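Local coordinates for protein argininosuccinate lyase (Chelativorans sp., PDB 6RXA) that acts as a C-N lyase (EDDS lyase) of the aspartase/fumarase superfamily, and may cleave argininosuccinate to fumarate and L-arginine, as its relatives do, at residues A[260-263]-A[269-272]; A[274-279]-A[343-348]. The protein carries 2 engineered substitutions. All blocks are in the same frame, centred on the assembly; numbering follows the deposited sequence.

Interaction 1. Residues A[260-263]-A[269-272]; sequences QLWS and VAEL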
# COMPACT_ATOMS: atom_id res chain seq x y z
N GLN A 260 -24.19 -0.44 9.15
CA GLN A 260 -24.78 -0.78 7.86
C GLN A 260 -25.42 -2.17 7.90
O GLN A 260 -26.50 -2.37 7.34
CB GLN A 260 -23.73 -0.69 6.76
CG GLN A 260 -24.34 -0.64 5.38
CD GLN A 260 -23.33 -0.41 4.28
OE1 GLN A 260 -22.12 -0.51 4.49
NE2 GLN A 260 -23.83 -0.14 3.07
N LEU A 261 -24.77 -3.14 8.55
CA LEU A 261 -25.38 -4.46 8.67
C LEU A 261 -26.61 -4.42 9.59
O LEU A 261 -27.66 -4.97 9.25
CB LEU A 261 -24.35 -5.50 9.12
CG LEU A 261 -23.20 -5.77 8.16
CD1 LEU A 261 -22.39 -7.00 8.62
CD2 LEU A 261 -23.69 -5.97 6.72
N TRP A 262 -26.50 -3.75 10.74
CA TRP A 262 -27.65 -3.62 11.63
C TRP A 262 -28.88 -3.05 10.92
O TRP A 262 -30.02 -3.40 11.24
CB TRP A 262 -27.34 -2.68 12.79
CG TRP A 262 -26.39 -3.15 13.83
CD1 TRP A 262 -25.92 -4.42 14.05
CD2 TRP A 262 -25.80 -2.32 14.83
NE1 TRP A 262 -25.06 -4.42 15.14
CE2 TRP A 262 -24.98 -3.14 15.63
CE3 TRP A 262 -25.91 -0.96 15.14
CZ2 TRP A 262 -24.25 -2.64 16.71
CZ3 TRP A 262 -25.18 -0.46 16.20
CH2 TRP A 262 -24.36 -1.30 16.97
N SER A 263 -28.66 -2.15 9.97
CA SER A 263 -29.72 -1.43 9.29
C SER A 263 -30.07 -2.01 7.92
O SER A 263 -30.85 -1.40 7.19
CB SER A 263 -29.41 0.06 9.20
OG SER A 263 -28.20 0.33 8.49
N VAL A 269 -32.32 -4.15 12.86
CA VAL A 269 -32.21 -3.86 14.29
C VAL A 269 -31.82 -2.42 14.59
O VAL A 269 -31.85 -2.02 15.76
CB VAL A 269 -31.28 -4.84 15.04
CG1 VAL A 269 -31.87 -6.25 15.00
CG2 VAL A 269 -29.90 -4.77 14.44
N ALA A 270 -31.47 -1.63 13.58
CA ALA A 270 -31.29 -0.21 13.76
C ALA A 270 -31.69 0.48 12.47
O ALA A 270 -31.72 -0.14 11.40
CB ALA A 270 -29.86 0.18 14.13
N GLU A 271 -32.01 1.76 12.59
CA GLU A 271 -32.35 2.58 11.43
C GLU A 271 -31.60 3.90 11.53
O GLU A 271 -31.57 4.53 12.59
CB GLU A 271 -33.85 2.84 11.38
CG GLU A 271 -34.31 3.48 10.08
CD GLU A 271 -35.83 3.57 9.93
OE1 GLU A 271 -36.27 4.31 9.03
OE2 GLU A 271 -36.57 2.89 10.67
N LEU A 272 -30.99 4.32 10.42
CA LEU A 272 -30.38 5.63 10.38
C LEU A 272 -31.45 6.71 10.49
O LEU A 272 -32.55 6.57 9.96
CB LEU A 272 -29.67 5.82 9.05
CG LEU A 272 -28.41 4.99 8.85
CD1 LEU A 272 -27.92 5.12 7.40
CD2 LEU A 272 -27.30 5.40 9.81

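Interaction 2. Residues A[274-279]-A[343-348]; sequences ASFAGT and TGVVRT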
# COMPACT_ATOMS: atom_id res chain seq x y z
N ALA A 274 -33.26 9.84 9.20
CA ALA A 274 -33.49 10.28 7.83
C ALA A 274 -32.44 11.27 7.35
O ALA A 274 -32.08 11.27 6.16
CB ALA A 274 -34.87 10.96 7.74
N SER A 275 -31.93 12.12 8.24
CA SER A 275 -30.97 13.14 7.87
C SER A 275 -29.59 12.58 7.55
O SER A 275 -28.72 13.33 7.10
CB SER A 275 -30.85 14.18 8.99
OG SER A 275 -30.27 13.65 10.17
N PHE A 276 -29.38 11.28 7.76
CA PHE A 276 -28.12 10.62 7.43
C PHE A 276 -28.28 9.56 6.36
O PHE A 276 -27.33 8.79 6.11
CB PHE A 276 -27.46 10.06 8.70
CG PHE A 276 -26.83 11.12 9.54
CD1 PHE A 276 -25.59 11.63 9.21
CD2 PHE A 276 -27.50 11.68 10.61
CE1 PHE A 276 -25.02 12.64 9.95
CE2 PHE A 276 -26.93 12.69 11.35
CZ PHE A 276 -25.69 13.17 11.02
N ALA A 277 -29.41 9.53 5.67
CA ALA A 277 -29.66 8.57 4.62
C ALA A 277 -30.08 9.30 3.35
O ALA A 277 -30.60 10.42 3.40
CB ALA A 277 -30.78 7.60 5.01
N GLY A 278 -29.86 8.64 2.22
CA GLY A 278 -30.35 9.12 0.95
C GLY A 278 -31.30 8.14 0.30
O GLY A 278 -31.78 7.22 0.97
N THR A 279 -31.59 8.31 -0.98
CA THR A 279 -32.43 7.36 -1.69
C THR A 279 -31.86 7.17 -3.08
O THR A 279 -30.75 7.62 -3.38
CB THR A 279 -33.90 7.80 -1.67
OG1 THR A 279 -34.73 6.73 -2.15
CG2 THR A 279 -34.12 9.04 -2.53
N THR A 343 -20.11 10.91 13.98
CA THR A 343 -20.57 11.50 15.24
C THR A 343 -22.08 11.69 15.20
O THR A 343 -22.79 11.29 16.13
CB THR A 343 -19.86 12.84 15.47
OG1 THR A 343 -18.44 12.62 15.57
CG2 THR A 343 -20.35 13.54 16.75
N GLY A 344 -22.59 12.27 14.10
CA GLY A 344 -24.02 12.48 13.97
C GLY A 344 -24.80 11.19 13.78
O GLY A 344 -25.90 11.03 14.31
N VAL A 345 -24.24 10.24 13.01
CA VAL A 345 -24.87 8.93 12.86
C VAL A 345 -25.10 8.29 14.22
O VAL A 345 -26.18 7.75 14.51
CB VAL A 345 -24.01 8.02 11.95
CG1 VAL A 345 -24.45 6.56 12.12
CG2 VAL A 345 -24.13 8.44 10.51
N VAL A 346 -24.06 8.28 15.06
CA VAL A 346 -24.16 7.63 16.37
C VAL A 346 -25.16 8.37 17.24
O VAL A 346 -26.06 7.77 17.85
CB VAL A 346 -22.77 7.53 17.03
CG1 VAL A 346 -22.91 7.18 18.50
CG2 VAL A 346 -21.89 6.53 16.29
N ARG A 347 -25.05 9.70 17.30
CA ARG A 347 -25.96 10.47 18.14
C ARG A 347 -27.41 10.19 17.78
O ARG A 347 -28.26 10.05 18.67
CB ARG A 347 -25.64 11.96 17.99
CG ARG A 347 -26.62 12.84 18.76
CD ARG A 347 -26.29 14.32 18.61
NE ARG A 347 -26.47 14.80 17.24
CZ ARG A 347 -25.48 15.09 16.39
NH1 ARG A 347 -24.21 14.95 16.75
NH2 ARG A 347 -25.78 15.53 15.18
N THR A 348 -27.71 10.12 16.49
CA THR A 348 -29.09 10.07 16.04
C THR A 348 -29.58 8.67 15.68
O THR A 348 -30.73 8.54 15.23
CB THR A 348 -29.31 11.00 14.84
OG1 THR A 348 -28.52 10.58 13.71
CG2 THR A 348 -28.92 12.42 15.20

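Interaction 1. Residues A[260-263]-A[269-272]
Trp262, the last helical residue of helix 236-262, turns its carbonyl oxygen to strand 270-271, which pairs with strand 350-351 in a two-stranded sheet. Two successive amides grip that one oxygen. Val269 N donates to Trp262 O at 2.9 Å and lies almost in line with the C=O bond (161°). Ala270 N donates to the same Trp262 O at 3.3 Å. It comes from above the carbonyl plane, 64° out of it, and so misses the lone pairs.

The tight part of the contact lies beside this oxygen. Val269 CG2 packs 3.7 Å from Trp262 CB, and the two side chains cross at about a right angle. Ala270 CB meets Trp262 CB from the strand at 4.0 Å. Of the indole, only the base is at Val269 CG2; the rest runs off and meets Tyr171 edge-to-face. Ser263 has left the helical conformation. Its CA makes a CH...O contact of 3.2 Å to Ala270 O. Its OG sits between the backbone N and the carbonyl carbon (chi1 60°), from where it bonds back to Ile259 O.

The loose side begins at Glu271. Its CB points away from the helix end, and the residue is exposed. Its carboxylate forms a salt bridge with Lys287. Ser263 O bonds to Lys161 of a second subunit, so the helix end also faces a subunit interface.

The loop between the segments is thus closed by two backbone hydrogen bonds to one helix-end carbonyl, with apolar groups packed beside it.

Interaction 2. Residues A[274-279]-A[343-348]
This is a van der Waals packing contact of an aromatic side chain from a loop on a helix backbone, in the mainly helical body of an aspartase/fumarase superfamily lyase. Phe276, in the loop between strand 270-271 and helix 290-301, inserts its ring against the last turns of helix 329-348. No hydrogen bond crosses the contact. One ring face lies on the helix backbone, with Val345 N 3.8 Å above its plane and over its centre. The ring's far end, CZ, comes 3.5 Å from Gly344 CA. Gly344 has no side chain, which lets the ring come this close to the backbone. Val345 CG2 touches the ring near its root, 3.7 Å from Phe276 CD1. With CG1 anti to the backbone N (chi1 164°), CG2 is the branch that meets the ring. An alanine in place of Phe276 is likely to open a gap over Gly344 and leave Val345 CG2 without its aromatic partner. Phe22 and Glu21 of helix 20-31 also touch the ring. Thr348 OG1 lies 3.4 Å from Phe276 CD2, and it donates to Gly344 O at 2.7 Å, reaching that oxygen from the opposite face to Thr348 N.

How the interactions relate
Interactions 1 and 2 follow one another along the chain, and their centres are 11 Å apart. They touch directly: Leu272 CD2 of interaction 1 packs 3.8 Å from Val345 CG1 of interaction 2. The chain between helices 236-262 and 290-301 is held to the first by interaction 1 and to helix 329-348 by interaction 2, with the strand pair 270-271/350-351 between them. Neither contact contains a ligand-binding residue. The Ser263 side chain is about 10 Å from that of Asn288, and the Phe276 side chain about 9 Å from that of Tyr26. Both bind fumarate in other structures of this protein, but none is bound to this chain here.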